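Local structure of 5,10-methylenetetrahydrofolate dehydrogenase (Bombyx mori, 5ZF1) at residues Asn84-Asn89 and Asp111-Glu116; Ala175-Ser180 and Ser186-Asp191; Gln20-Trp25 and Lys58-Asp63. The protein catalyses the oxidation of 5,10-methylenetetrahydrofolate, probably with NADP+ as the electron acceptor, in folate-dependent one-carbon metabolism. One frame throughout, in Å; residues are numbered along the deposited sequence.

Overall arrangement
The three contacts follow one another along the chain without interlocking: interaction 3 closes before interaction 1 opens, and interaction 1 closes before interaction 2 opens. Interactions 1 and 3 both belong to the catalytic domain built round strands 63-69, 34-40 and 93-96; their centres are 22 Å apart and their nearest atoms about 10 Å. Interaction 2 belongs to the NAD(P)-binding domain, with its centre 28 Å from that of interaction 1 and 27 Å from that of interaction 3. It alone is touched by the second subunit. A bound 1,2-ethanediol, probably from the crystallisation liquor, lies about 4 Å from the side chain of M190 in interaction 2.

Interaction 1: residues Asn84-Asn89 and Asp111-Glu116; sequences NLNEDN and DAIAPE
N86 carries its amide to A112 and A114 with CG anti to its own carbonyl carbon (chi1 -76°) and a small twist about the next bond (chi2 -16°). The contact joins two neighbouring pieces of the alpha/beta catalytic domain: the last turn of helix 75-87, and the chain that leaves helix 106-112. One primary amide clamps that chain with both of its polar atoms. N86 ND2 donates to A112 O at 2.8 Å, and the acceptor lies almost exactly in the amide plane. In return A114 N donates to N86 OD1 at 3.0 Å. This second bond is nearly straight (166°), yet the N-H comes to the oxygen from above the carbonyl plane, not along a lone pair. Because donor and acceptor ends are used in opposite senses, the amide's flip is settled; a bond from ND2 to Q83 OE1 is consistent with the same choice. I113, between the two gripped residues, packs its side chain on I94 and V96 of strand 93-96. K117 NZ takes up L85 O and N86 O near the helix end. A114 CB rests 3.4 Å from N86 OD1, against the same oxygen that its backbone N-H engages.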
ATOM      1  N   ASN B  84      -4.721   6.497 -27.624  1.00 38.88           N
ATOM      2  CA  ASN B  84      -5.016   7.716 -28.376  1.00 40.54           C
ATOM      3  C   ASN B  84      -5.374   8.871 -27.447  1.00 36.96           C
ATOM      4  O   ASN B  84      -4.921  10.006 -27.647  1.00 36.74           O
ATOM      5  CB  ASN B  84      -6.155   7.461 -29.362  1.00 42.61           C
ATOM      6  CG  ASN B  84      -5.701   6.692 -30.589  1.00 57.14           C
ATOM      7  OD1 ASN B  84      -4.695   5.979 -30.554  1.00 61.09           O
ATOM      8  ND2 ASN B  84      -6.443   6.831 -31.682  1.00 65.89           N
ATOM      9  N   LEU B  85      -6.211   8.608 -26.440  1.00 35.81           N
ATOM     10  CA  LEU B  85      -6.540   9.645 -25.464  1.00 31.28           C
ATOM     11  C   LEU B  85      -5.314  10.049 -24.659  1.00 31.45           C
ATOM     12  O   LEU B  85      -5.167  11.226 -24.297  1.00 29.01           O
ATOM     13  CB  LEU B  85      -7.656   9.151 -24.544  1.00 36.28           C
ATOM     14  CG  LEU B  85      -9.011   8.909 -25.211  1.00 37.09           C
ATOM     15  CD1 LEU B  85      -9.942   8.132 -24.297  1.00 31.90           C
ATOM     16  CD2 LEU B  85      -9.648  10.241 -25.606  1.00 34.28           C
ATOM     17  N   ASN B  86      -4.411   9.091 -24.401  1.00 27.65           N
ATOM     18  CA  ASN B  86      -3.153   9.400 -23.730  1.00 33.67           C
ATOM     19  C   ASN B  86      -2.357  10.445 -24.503  1.00 32.19           C
ATOM     20  O   ASN B  86      -1.762  11.343 -23.907  1.00 31.34           O
ATOM     21  CB  ASN B  86      -2.315   8.131 -23.559  1.00 32.42           C
ATOM     22  CG  ASN B  86      -2.818   7.218 -22.443  1.00 33.81           C
ATOM     23  OD1 ASN B  86      -3.613   7.619 -21.586  1.00 28.58           O
ATOM     24  ND2 ASN B  86      -2.340   5.973 -22.451  1.00 30.54           N
ATOM     25  N   GLU B  87      -2.336  10.347 -25.832  1.00 36.23           N
ATOM     26  CA  GLU B  87      -1.518  11.238 -26.646  1.00 36.93           C
ATOM     27  C   GLU B  87      -2.238  12.517 -27.064  1.00 37.76           C
ATOM     28  O   GLU B  87      -1.623  13.370 -27.710  1.00 39.07           O
ATOM     29  CB  GLU B  87      -1.012  10.498 -27.887  1.00 38.76           C
ATOM     30  CG  GLU B  87      -0.252   9.229 -27.559  1.00 46.76           C
ATOM     31  CD  GLU B  87      -0.030   8.342 -28.770  1.00 55.65           C
ATOM     32  OE1 GLU B  87      -0.561   8.661 -29.854  1.00 57.82           O
ATOM     33  OE2 GLU B  87       0.680   7.323 -28.637  1.00 57.68           O
ATOM     34  N   ASP B  88      -3.505  12.680 -26.695  1.00 35.27           N
ATOM     35  CA  ASP B  88      -4.299  13.845 -27.074  1.00 29.85           C
ATOM     36  C   ASP B  88      -4.156  14.928 -26.006  1.00 36.44           C
ATOM     37  O   ASP B  88      -4.751  14.826 -24.929  1.00 36.04           O
ATOM     38  CB  ASP B  88      -5.755  13.429 -27.257  1.00 32.11           C
ATOM     39  CG  ASP B  88      -6.622  14.544 -27.813  1.00 35.12           C
ATOM     40  OD1 ASP B  88      -6.208  15.722 -27.753  1.00 35.08           O
ATOM     41  OD2 ASP B  88      -7.720  14.232 -28.310  1.00 39.43           O
ATOM     42  N   ASN B  89      -3.400  15.985 -26.324  1.00 32.62           N
ATOM     43  CA  ASN B  89      -3.143  17.077 -25.385  1.00 36.51           C
ATOM     44  C   ASN B  89      -4.397  17.851 -24.997  1.00 32.47           C
ATOM     45  O   ASN B  89      -4.342  18.647 -24.054  1.00 33.89           O
ATOM     46  CB  ASN B  89      -2.122  18.050 -25.973  1.00 39.21           C
ATOM     47  CG  ASN B  89      -0.691  17.563 -25.820  1.00 56.16           C
ATOM     48  OD1 ASN B  89      -0.430  16.548 -25.172  1.00 48.66           O
ATOM     49  ND2 ASN B  89       0.247  18.293 -26.419  1.00 54.16           N
ATOM     50  N   ASP B 111      -3.707  -0.008 -16.133  1.00 28.52           N
ATOM     51  CA  ASP B 111      -2.311   0.358 -16.320  1.00 27.01           C
ATOM     52  C   ASP B 111      -2.017   0.920 -17.705  1.00 29.08           C
ATOM     53  O   ASP B 111      -0.909   1.419 -17.929  1.00 32.22           O
ATOM     54  CB  ASP B 111      -1.410  -0.850 -16.023  1.00 35.03           C
ATOM     55  CG  ASP B 111      -1.493  -1.290 -14.570  1.00 36.34           C
ATOM     56  OD1 ASP B 111      -1.842  -0.447 -13.720  1.00 29.72           O
ATOM     57  OD2 ASP B 111      -1.192  -2.468 -14.255  1.00 36.25           O
ATOM     58  N   ALA B 112      -2.992   0.884 -18.621  1.00 28.91           N
ATOM     59  CA  ALA B 112      -2.842   1.506 -19.932  1.00 27.38           C
ATOM     60  C   ALA B 112      -3.107   3.002 -19.895  1.00 29.01           C
ATOM     61  O   ALA B 112      -2.621   3.724 -20.770  1.00 32.21           O
ATOM     62  CB  ALA B 112      -3.789   0.852 -20.943  1.00 34.43           C
ATOM     63  N   ILE B 113      -3.874   3.479 -18.913  1.00 25.97           N
ATOM     64  CA  ILE B 113      -4.140   4.910 -18.808  1.00 25.78           C
ATOM     65  C   ILE B 113      -2.890   5.620 -18.317  1.00 29.03           C
ATOM     66  O   ILE B 113      -2.272   5.206 -17.329  1.00 27.66           O
ATOM     67  CB  ILE B 113      -5.329   5.162 -17.871  1.00 21.96           C
ATOM     68  CG1 ILE B 113      -6.555   4.385 -18.360  1.00 26.34           C
ATOM     69  CG2 ILE B 113      -5.620   6.659 -17.764  1.00 25.12           C
ATOM     70  CD1 ILE B 113      -7.768   4.502 -17.446  1.00 26.67           C
ATOM     71  N   ALA B 114      -2.511   6.703 -18.996  1.00 25.89           N
ATOM     72  CA  ALA B 114      -1.353   7.469 -18.567  1.00 27.68           C
ATOM     73  C   ALA B 114      -1.534   7.892 -17.107  1.00 26.84           C
ATOM     74  O   ALA B 114      -2.578   8.459 -16.764  1.00 25.40           O
ATOM     75  CB  ALA B 114      -1.170   8.704 -19.459  1.00 29.29           C
ATOM     76  N   PRO B 115      -0.565   7.621 -16.226  1.00 26.20           N
ATOM     77  CA  PRO B 115      -0.757   7.968 -14.806  1.00 24.90           C
ATOM     78  C   PRO B 115      -1.138   9.415 -14.591  1.00 24.32           C
ATOM     79  O   PRO B 115      -1.936   9.716 -13.696  1.00 26.23           O
ATOM     80  CB  PRO B 115       0.609   7.648 -14.181  1.00 28.69           C
ATOM     81  CG  PRO B 115       1.179   6.583 -15.062  1.00 23.86           C
ATOM     82  CD  PRO B 115       0.701   6.893 -16.456  1.00 28.19           C
ATOM     83  N   GLU B 116      -0.597  10.317 -15.410  1.00 28.90           N
ATOM     84  CA  GLU B 116      -0.867  11.743 -15.290  1.00 28.34           C
ATOM     85  C   GLU B 116      -2.314  12.108 -15.600  1.00 26.62           C
ATOM     86  O   GLU B 116      -2.745  13.213 -15.232  1.00 25.35           O
ATOM     87  CB  GLU B 116       0.062  12.521 -16.231  1.00 29.04           C
ATOM     88  CG  GLU B 116       1.553  12.368 -15.924  1.00 42.30           C
ATOM     89  CD  GLU B 116       2.202  11.131 -16.555  1.00 47.49           C
ATOM     90  OE1 GLU B 116       1.515  10.353 -17.262  1.00 40.63           O
ATOM     91  OE2 GLU B 116       3.421  10.943 -16.340  1.00 46.79           O
TER

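Interaction 2: residues Ala175-Ser180 and Ser186-Asp191; sequences AMMLHS and SGLGMD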
ATOM      1  N   ALA B 175      -7.654   2.506   4.182  1.00 17.62           N
ATOM      2  CA  ALA B 175      -6.760   2.206   5.300  1.00 18.37           C
ATOM      3  C   ALA B 175      -5.422   2.907   5.147  1.00 22.81           C
ATOM      4  O   ALA B 175      -4.865   3.414   6.132  1.00 23.26           O
ATOM      5  CB  ALA B 175      -6.551   0.692   5.422  1.00 18.57           C
ATOM      6  N   MET B 176      -4.889   2.955   3.913  1.00 17.29           N
ATOM      7  CA  MET B 176      -3.579   3.563   3.695  0.70 16.94           C
ATOM      8  C   MET B 176      -3.590   5.035   4.075  1.00 23.80           C
ATOM      9  O   MET B 176      -2.655   5.524   4.718  1.00 23.89           O
ATOM     10  CB  MET B 176      -3.154   3.383   2.235  0.70 21.05           C
ATOM     11  CG  MET B 176      -1.710   3.784   1.923  0.70 28.71           C
ATOM     12  SD  MET B 176      -0.421   2.772   2.712  0.70 24.67           S
ATOM     13  CE  MET B 176      -0.767   1.121   2.122  0.70 26.61           C
ATOM     14  N   MET B 177      -4.633   5.751   3.687  1.00 20.89           N
ATOM     15  CA  MET B 177      -4.747   7.181   3.986  0.55 22.86           C
ATOM     16  C   MET B 177      -4.978   7.419   5.464  1.00 27.02           C
ATOM     17  O   MET B 177      -4.473   8.387   6.038  1.00 25.61           O
ATOM     18  CB  MET B 177      -5.907   7.807   3.220  0.55 19.10           C
ATOM     19  CG  MET B 177      -6.047   7.368   1.808  0.55 24.49           C
ATOM     20  SD  MET B 177      -6.261   8.788   0.787  0.55 30.50           S
ATOM     21  CE  MET B 177      -4.651   9.454   1.093  0.55 19.02           C
ATOM     22  N   LEU B 178      -5.791   6.568   6.076  1.00 18.98           N
ATOM     23  CA  LEU B 178      -6.127   6.756   7.476  1.00 18.74           C
ATOM     24  C   LEU B 178      -4.895   6.687   8.363  1.00 22.64           C
ATOM     25  O   LEU B 178      -4.862   7.314   9.435  1.00 19.37           O
ATOM     26  CB  LEU B 178      -7.154   5.704   7.891  1.00 17.39           C
ATOM     27  CG  LEU B 178      -8.622   6.092   7.967  1.00 33.27           C
ATOM     28  CD1 LEU B 178      -9.154   6.588   6.645  1.00 36.16           C
ATOM     29  CD2 LEU B 178      -9.392   4.881   8.446  1.00 26.37           C
ATOM     30  N   HIS B 179      -3.884   5.916   7.963  1.00 20.45           N
ATOM     31  CA  HIS B 179      -2.645   5.850   8.727  1.00 20.51           C
ATOM     32  C   HIS B 179      -1.519   6.628   8.043  1.00 23.23           C
ATOM     33  O   HIS B 179      -0.346   6.404   8.330  1.00 32.51           O
ATOM     34  CB  HIS B 179      -2.257   4.396   9.044  1.00 23.71           C
ATOM     35  CG  HIS B 179      -1.814   3.560   7.874  1.00 24.14           C
ATOM     36  ND1 HIS B 179      -0.578   3.691   7.284  1.00 35.98           N
ATOM     37  CD2 HIS B 179      -2.408   2.506   7.258  1.00 30.20           C
ATOM     38  CE1 HIS B 179      -0.452   2.803   6.313  1.00 26.08           C
ATOM     39  NE2 HIS B 179      -1.552   2.069   6.278  1.00 26.06           N
ATOM     40  N   SER B 180      -1.859   7.589   7.187  1.00 23.77           N
ATOM     41  CA  SER B 180      -0.798   8.380   6.580  1.00 28.97           C
ATOM     42  C   SER B 180      -0.162   9.264   7.643  1.00 29.94           C
ATOM     43  O   SER B 180      -0.787   9.588   8.651  1.00 25.55           O
ATOM     44  CB  SER B 180      -1.330   9.200   5.405  1.00 34.39           C
ATOM     45  OG  SER B 180      -2.600   9.761   5.685  1.00 40.14           O
ATOM     46  N   SER B 186       3.059  13.828   0.822  1.00 52.68           N
ATOM     47  CA  SER B 186       1.672  13.632   0.402  1.00 49.22           C
ATOM     48  C   SER B 186       0.736  14.602   1.111  1.00 49.73           C
ATOM     49  O   SER B 186      -0.154  15.193   0.483  1.00 46.62           O
ATOM     50  CB  SER B 186       1.243  12.190   0.672  1.00 49.13           C
ATOM     51  OG  SER B 186       0.099  11.840  -0.083  1.00 54.69           O
ATOM     52  N   GLY B 187       0.925  14.786   2.416  1.00 48.10           N
ATOM     53  CA  GLY B 187       0.077  15.669   3.188  1.00 53.77           C
ATOM     54  C   GLY B 187      -1.306  15.137   3.493  1.00 51.31           C
ATOM     55  O   GLY B 187      -2.056  15.797   4.219  1.00 59.34           O
ATOM     56  N   LEU B 188      -1.675  13.975   2.971  1.00 54.96           N
ATOM     57  CA  LEU B 188      -2.977  13.391   3.290  1.00 53.54           C
ATOM     58  C   LEU B 188      -2.945  12.608   4.597  1.00 56.70           C
ATOM     59  O   LEU B 188      -3.524  11.520   4.710  1.00 42.80           O
ATOM     60  CB  LEU B 188      -3.436  12.529   2.118  1.00 49.14           C
ATOM     61  CG  LEU B 188      -3.555  13.330   0.805  1.00 50.51           C
ATOM     62  CD1 LEU B 188      -4.374  12.612  -0.261  1.00 38.39           C
ATOM     63  CD2 LEU B 188      -4.128  14.724   1.041  1.00 50.05           C
ATOM     64  N   GLY B 189      -2.297  13.189   5.609  1.00 55.43           N
ATOM     65  CA  GLY B 189      -1.875  12.481   6.801  1.00 50.99           C
ATOM     66  C   GLY B 189      -2.812  12.514   7.985  1.00 34.39           C
ATOM     67  O   GLY B 189      -2.892  13.500   8.725  1.00 42.75           O
ATOM     68  N   MET B 190      -3.475  11.385   8.207  1.00 37.75           N
ATOM     69  CA  MET B 190      -4.467  11.278   9.261  0.61 25.66           C
ATOM     70  C   MET B 190      -3.937  10.645  10.540  1.00 21.13           C
ATOM     71  O   MET B 190      -4.474  10.932  11.616  1.00 20.12           O
ATOM     72  CB  MET B 190      -5.669  10.484   8.744  0.61 23.25           C
ATOM     73  CG  MET B 190      -5.951  10.784   7.293  0.61 27.13           C
ATOM     74  SD  MET B 190      -7.690  10.574   6.926  0.61 24.41           S
ATOM     75  CE  MET B 190      -8.380  12.102   7.544  0.61 32.29           C
ATOM     76  N   ASP B 191      -2.915   9.790  10.456  1.00 17.18           N
ATOM     77  CA  ASP B 191      -2.190   9.315  11.639  1.00 16.91           C
ATOM     78  C   ASP B 191      -3.081   8.543  12.611  1.00 16.45           C
ATOM     79  O   ASP B 191      -2.815   8.491  13.804  1.00 17.79           O
ATOM     80  CB  ASP B 191      -1.495  10.492  12.363  1.00 15.60           C
ATOM     81  CG  ASP B 191      -0.236  10.951  11.645  1.00 21.69           C
ATOM     82  OD1 ASP B 191       0.693  10.126  11.541  1.00 20.87           O
ATOM     83  OD2 ASP B 191      -0.163  12.121  11.170  1.00 22.97           O
TER
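D191 N donates to S180 O at 2.8 Å, a weak bond because its N-H...O angle is only 129°. S180 OG also faces M190 N at 3.1 Å as a hydrogen-bond acceptor, but the hydroxyl sits too close to a neighbour in the model for its place to be trusted. The backbones run close here: S180 and G189 have their CA atoms 4.2 Å apart. M190 CB comes to 3.3 Å from L178 O, at the end of helix 171-178, and M190 CG lies against M177 O in the conformer given. This helix and its return loop form the beta-alpha-beta crossover of the Rossmann-type domain that links strand 160-164 to its parallel neighbour 193-197, an edge of the sheet within this chain. D191 takes a left-handed backbone conformation (phi 62°), and its CG, anti to the carbonyl carbon (chi1 -76°), sets the carboxylate beside the oxygen that D191 N engages. D191 OD1 is 3.3 Å from S180 O, but two acceptors cannot bond. The strongest partner of OD1 is R166 of the second subunit, whose NH1 makes a salt bridge to it and also bonds H179 O, while OD2 accepts from K182 N. With an alanine here, R166 of the second subunit would probably be left without its carboxylate mate, and K182 N without its acceptor. M177 CE lies alongside the L188 side chain, a methyl contact whose tightness is doubtful because M177 has two conformers.

Interaction 3: residues Gln20-Trp25 and Lys58-Asp63; sequences QKIAQW and KFVGID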
ATOM      1  N   GLN B  20     -15.582  27.585  -8.046  1.00 31.53           N
ATOM      2  CA  GLN B  20     -14.834  28.826  -7.882  1.00 27.76           C
ATOM      3  C   GLN B  20     -13.344  28.628  -8.127  1.00 30.89           C
ATOM      4  O   GLN B  20     -12.699  29.458  -8.777  1.00 26.23           O
ATOM      5  CB  GLN B  20     -15.061  29.386  -6.481  1.00 35.64           C
ATOM      6  CG  GLN B  20     -16.514  29.495  -6.072  1.00 38.03           C
ATOM      7  CD  GLN B  20     -16.665  29.859  -4.611  0.49 45.20           C
ATOM      8  OE1 GLN B  20     -15.807  29.538  -3.787  0.66 49.04           O
ATOM      9  NE2 GLN B  20     -17.753  30.546  -4.282  0.72 49.49           N
ATOM     10  N   LYS B  21     -12.764  27.545  -7.595  1.00 27.01           N
ATOM     11  CA  LYS B  21     -11.327  27.356  -7.746  1.00 25.31           C
ATOM     12  C   LYS B  21     -10.936  27.118  -9.198  1.00 23.97           C
ATOM     13  O   LYS B  21      -9.876  27.581  -9.640  1.00 25.18           O
ATOM     14  CB  LYS B  21     -10.854  26.201  -6.860  1.00 28.88           C
ATOM     15  CG  LYS B  21     -10.929  26.534  -5.383  1.00 32.71           C
ATOM     16  CD  LYS B  21     -10.392  25.402  -4.526  1.00 40.25           C
ATOM     17  CE  LYS B  21     -10.533  25.727  -3.043  1.00 44.37           C
ATOM     18  NZ  LYS B  21     -10.021  24.621  -2.187  1.00 55.52           N
ATOM     19  N   ILE B  22     -11.762  26.372  -9.940  1.00 23.92           N
ATOM     20  CA  ILE B  22     -11.496  26.102 -11.348  1.00 24.38           C
ATOM     21  C   ILE B  22     -11.569  27.392 -12.154  1.00 24.36           C
ATOM     22  O   ILE B  22     -10.723  27.646 -13.019  1.00 28.39           O
ATOM     23  CB  ILE B  22     -12.486  25.049 -11.879  1.00 24.92           C
ATOM     24  CG1 ILE B  22     -12.210  23.671 -11.244  1.00 26.97           C
ATOM     25  CG2 ILE B  22     -12.397  24.939 -13.396  1.00 28.34           C
ATOM     26  CD1 ILE B  22     -13.285  22.594 -11.572  1.00 23.21           C
ATOM     27  N   ALA B  23     -12.570  28.225 -11.877  1.00 27.48           N
ATOM     28  CA  ALA B  23     -12.689  29.491 -12.600  1.00 29.43           C
ATOM     29  C   ALA B  23     -11.474  30.379 -12.365  1.00 34.15           C
ATOM     30  O   ALA B  23     -10.945  30.979 -13.307  1.00 34.06           O
ATOM     31  CB  ALA B  23     -13.976  30.211 -12.198  1.00 27.52           C
ATOM     32  N   GLN B  24     -11.000  30.453 -11.118  1.00 31.08           N
ATOM     33  CA  GLN B  24      -9.808  31.241 -10.811  1.00 33.50           C
ATOM     34  C   GLN B  24      -8.591  30.744 -11.589  1.00 33.25           C
ATOM     35  O   GLN B  24      -7.822  31.542 -12.139  1.00 32.37           O
ATOM     36  CB  GLN B  24      -9.542  31.202  -9.306  1.00 30.14           C
ATOM     37  CG  GLN B  24      -8.466  32.159  -8.834  1.00 36.70           C
ATOM     38  CD  GLN B  24      -8.513  33.496  -9.551  1.00 49.43           C
ATOM     39  OE1 GLN B  24      -9.549  34.163  -9.582  1.00 50.72           O
ATOM     40  NE2 GLN B  24      -7.391  33.888 -10.146  1.00 52.48           N
ATOM     41  N   TRP B  25      -8.393  29.421 -11.639  1.00 30.64           N
ATOM     42  CA  TRP B  25      -7.248  28.854 -12.347  1.00 27.96           C
ATOM     43  C   TRP B  25      -7.385  29.034 -13.857  1.00 31.42           C
ATOM     44  O   TRP B  25      -6.392  29.283 -14.558  1.00 33.21           O
ATOM     45  CB  TRP B  25      -7.106  27.368 -11.979  1.00 29.77           C
ATOM     46  CG  TRP B  25      -6.081  26.592 -12.746  1.00 28.81           C
ATOM     47  CD1 TRP B  25      -4.741  26.542 -12.505  1.00 26.42           C
ATOM     48  CD2 TRP B  25      -6.322  25.699 -13.842  1.00 25.87           C
ATOM     49  NE1 TRP B  25      -4.127  25.708 -13.402  1.00 29.54           N
ATOM     50  CE2 TRP B  25      -5.075  25.170 -14.229  1.00 29.31           C
ATOM     51  CE3 TRP B  25      -7.472  25.299 -14.536  1.00 22.93           C
ATOM     52  CZ2 TRP B  25      -4.942  24.256 -15.277  1.00 25.83           C
ATOM     53  CZ3 TRP B  25      -7.336  24.394 -15.580  1.00 28.39           C
ATOM     54  CH2 TRP B  25      -6.077  23.894 -15.947  1.00 27.29           C
ATOM     55  N   LYS B  58     -20.386  19.451 -15.584  1.00 31.92           N
ATOM     56  CA  LYS B  58     -21.055  20.669 -16.034  1.00 30.33           C
ATOM     57  C   LYS B  58     -21.187  21.673 -14.900  1.00 33.36           C
ATOM     58  O   LYS B  58     -20.920  22.868 -15.080  1.00 31.30           O
ATOM     59  CB  LYS B  58     -22.431  20.325 -16.603  1.00 37.16           C
ATOM     60  CG  LYS B  58     -22.461  20.158 -18.111  1.00 50.60           C
ATOM     61  CD  LYS B  58     -23.871  20.332 -18.658  1.00 50.35           C
ATOM     62  CE  LYS B  58     -24.371  21.753 -18.484  1.00 50.50           C
ATOM     63  NZ  LYS B  58     -25.256  22.171 -19.611  1.00 52.23           N
ATOM     64  N   PHE B  59     -21.557  21.195 -13.709  1.00 31.95           N
ATOM     65  CA  PHE B  59     -21.773  22.095 -12.586  1.00 29.75           C
ATOM     66  C   PHE B  59     -20.505  22.858 -12.224  1.00 32.57           C
ATOM     67  O   PHE B  59     -20.557  24.066 -11.981  1.00 30.82           O
ATOM     68  CB  PHE B  59     -22.295  21.318 -11.374  1.00 34.75           C
ATOM     69  CG  PHE B  59     -22.633  22.188 -10.196  1.00 35.63           C
ATOM     70  CD1 PHE B  59     -21.664  22.539  -9.269  1.00 31.06           C
ATOM     71  CD2 PHE B  59     -23.928  22.655 -10.014  1.00 40.64           C
ATOM     72  CE1 PHE B  59     -21.967  23.332  -8.187  1.00 39.63           C
ATOM     73  CE2 PHE B  59     -24.241  23.452  -8.931  1.00 49.23           C
ATOM     74  CZ  PHE B  59     -23.259  23.794  -8.016  1.00 48.83           C
ATOM     75  N   VAL B  60     -19.354  22.177 -12.179  1.00 26.60           N
ATOM     76  CA  VAL B  60     -18.127  22.813 -11.705  1.00 24.64           C
ATOM     77  C   VAL B  60     -17.310  23.470 -12.808  1.00 22.64           C
ATOM     78  O   VAL B  60     -16.335  24.169 -12.504  1.00 26.42           O
ATOM     79  CB  VAL B  60     -17.227  21.809 -10.950  1.00 26.51           C
ATOM     80  CG1 VAL B  60     -17.957  21.279  -9.732  1.00 29.96           C
ATOM     81  CG2 VAL B  60     -16.791  20.671 -11.877  1.00 24.65           C
ATOM     82  N   GLY B  61     -17.670  23.283 -14.072  1.00 26.24           N
ATOM     83  CA  GLY B  61     -16.931  23.900 -15.156  1.00 28.53           C
ATOM     84  C   GLY B  61     -15.880  23.013 -15.773  1.00 28.36           C
ATOM     85  O   GLY B  61     -14.921  23.527 -16.352  1.00 28.47           O
ATOM     86  N   ILE B  62     -16.015  21.705 -15.628  1.00 24.41           N
ATOM     87  CA  ILE B  62     -15.188  20.718 -16.308  1.00 22.36           C
ATOM     88  C   ILE B  62     -15.922  20.277 -17.571  1.00 24.62           C
ATOM     89  O   ILE B  62     -17.147  20.124 -17.569  1.00 24.46           O
ATOM     90  CB  ILE B  62     -14.901  19.545 -15.349  1.00 24.77           C
ATOM     91  CG1 ILE B  62     -13.926  20.005 -14.263  1.00 24.27           C
ATOM     92  CG2 ILE B  62     -14.385  18.294 -16.100  1.00 25.89           C
ATOM     93  CD1 ILE B  62     -13.712  18.984 -13.155  1.00 19.74           C
ATOM     94  N   ASP B  63     -15.186  20.111 -18.661  1.00 25.64           N
ATOM     95  CA  ASP B  63     -15.776  19.693 -19.930  1.00 28.77           C
ATOM     96  C   ASP B  63     -15.646  18.185 -20.059  1.00 29.21           C
ATOM     97  O   ASP B  63     -14.541  17.668 -20.247  1.00 26.61           O
ATOM     98  CB  ASP B  63     -15.108  20.396 -21.105  1.00 32.07           C
ATOM     99  CG  ASP B  63     -15.167  21.891 -20.981  1.00 33.85           C
ATOM    100  OD1 ASP B  63     -16.061  22.390 -20.265  1.00 37.15           O
ATOM    101  OD2 ASP B  63     -14.318  22.558 -21.594  1.00 37.80           O
TER
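I22 enters the contact with its longer branch foremost: CD1 lies 3.6 Å from V60 O. The same methyl is 3.8 Å from I62 CG1. The torsions account for this reach. I22 CG1 stands anti to the carbonyl carbon (chi1 -69°), and the chain then runs on extended to CD1 (chi2 172°), placing the terminal methyl where helix 44-60 ends. The shorter branch covers the neighbouring backbone, with I22 CG2 4.1 Å from G61 O. One isoleucine therefore spans three consecutive residues, meeting two carbonyl oxygens and two apolar side chains. I62 has much the same rotamer as I22, yet the two side chains cross at about a right angle, so that I22 CD1 meets both CG1 and CD1 of I62, the latter at 4.0 Å. V60, on the other side of G61 in sequence, offers CG2 at 4.0 Å from I22 CD1. Its CG1 is anti to the carbonyl carbon, which puts CG2 between the backbone N and that carbon, against the I22 methyl. In the fold, strand 34-40, helix 44-60 and strand 63-69 make a beta-alpha-beta crossover, and I22 of helix 7-26 packs where helix 44-60 gives way to strand 63-69. G61 makes that exit with positive phi (95°). A side chain at this position would point toward I22 and would collide with V60 O at this backbone conformation. P33 touches both I22 and I62, and F290 of helix 277-298 also packs on I22, which is buried. On helix 7-26 itself, L18 and K15 reach V60, while K19 makes a cation-pi contact with the F59 ring.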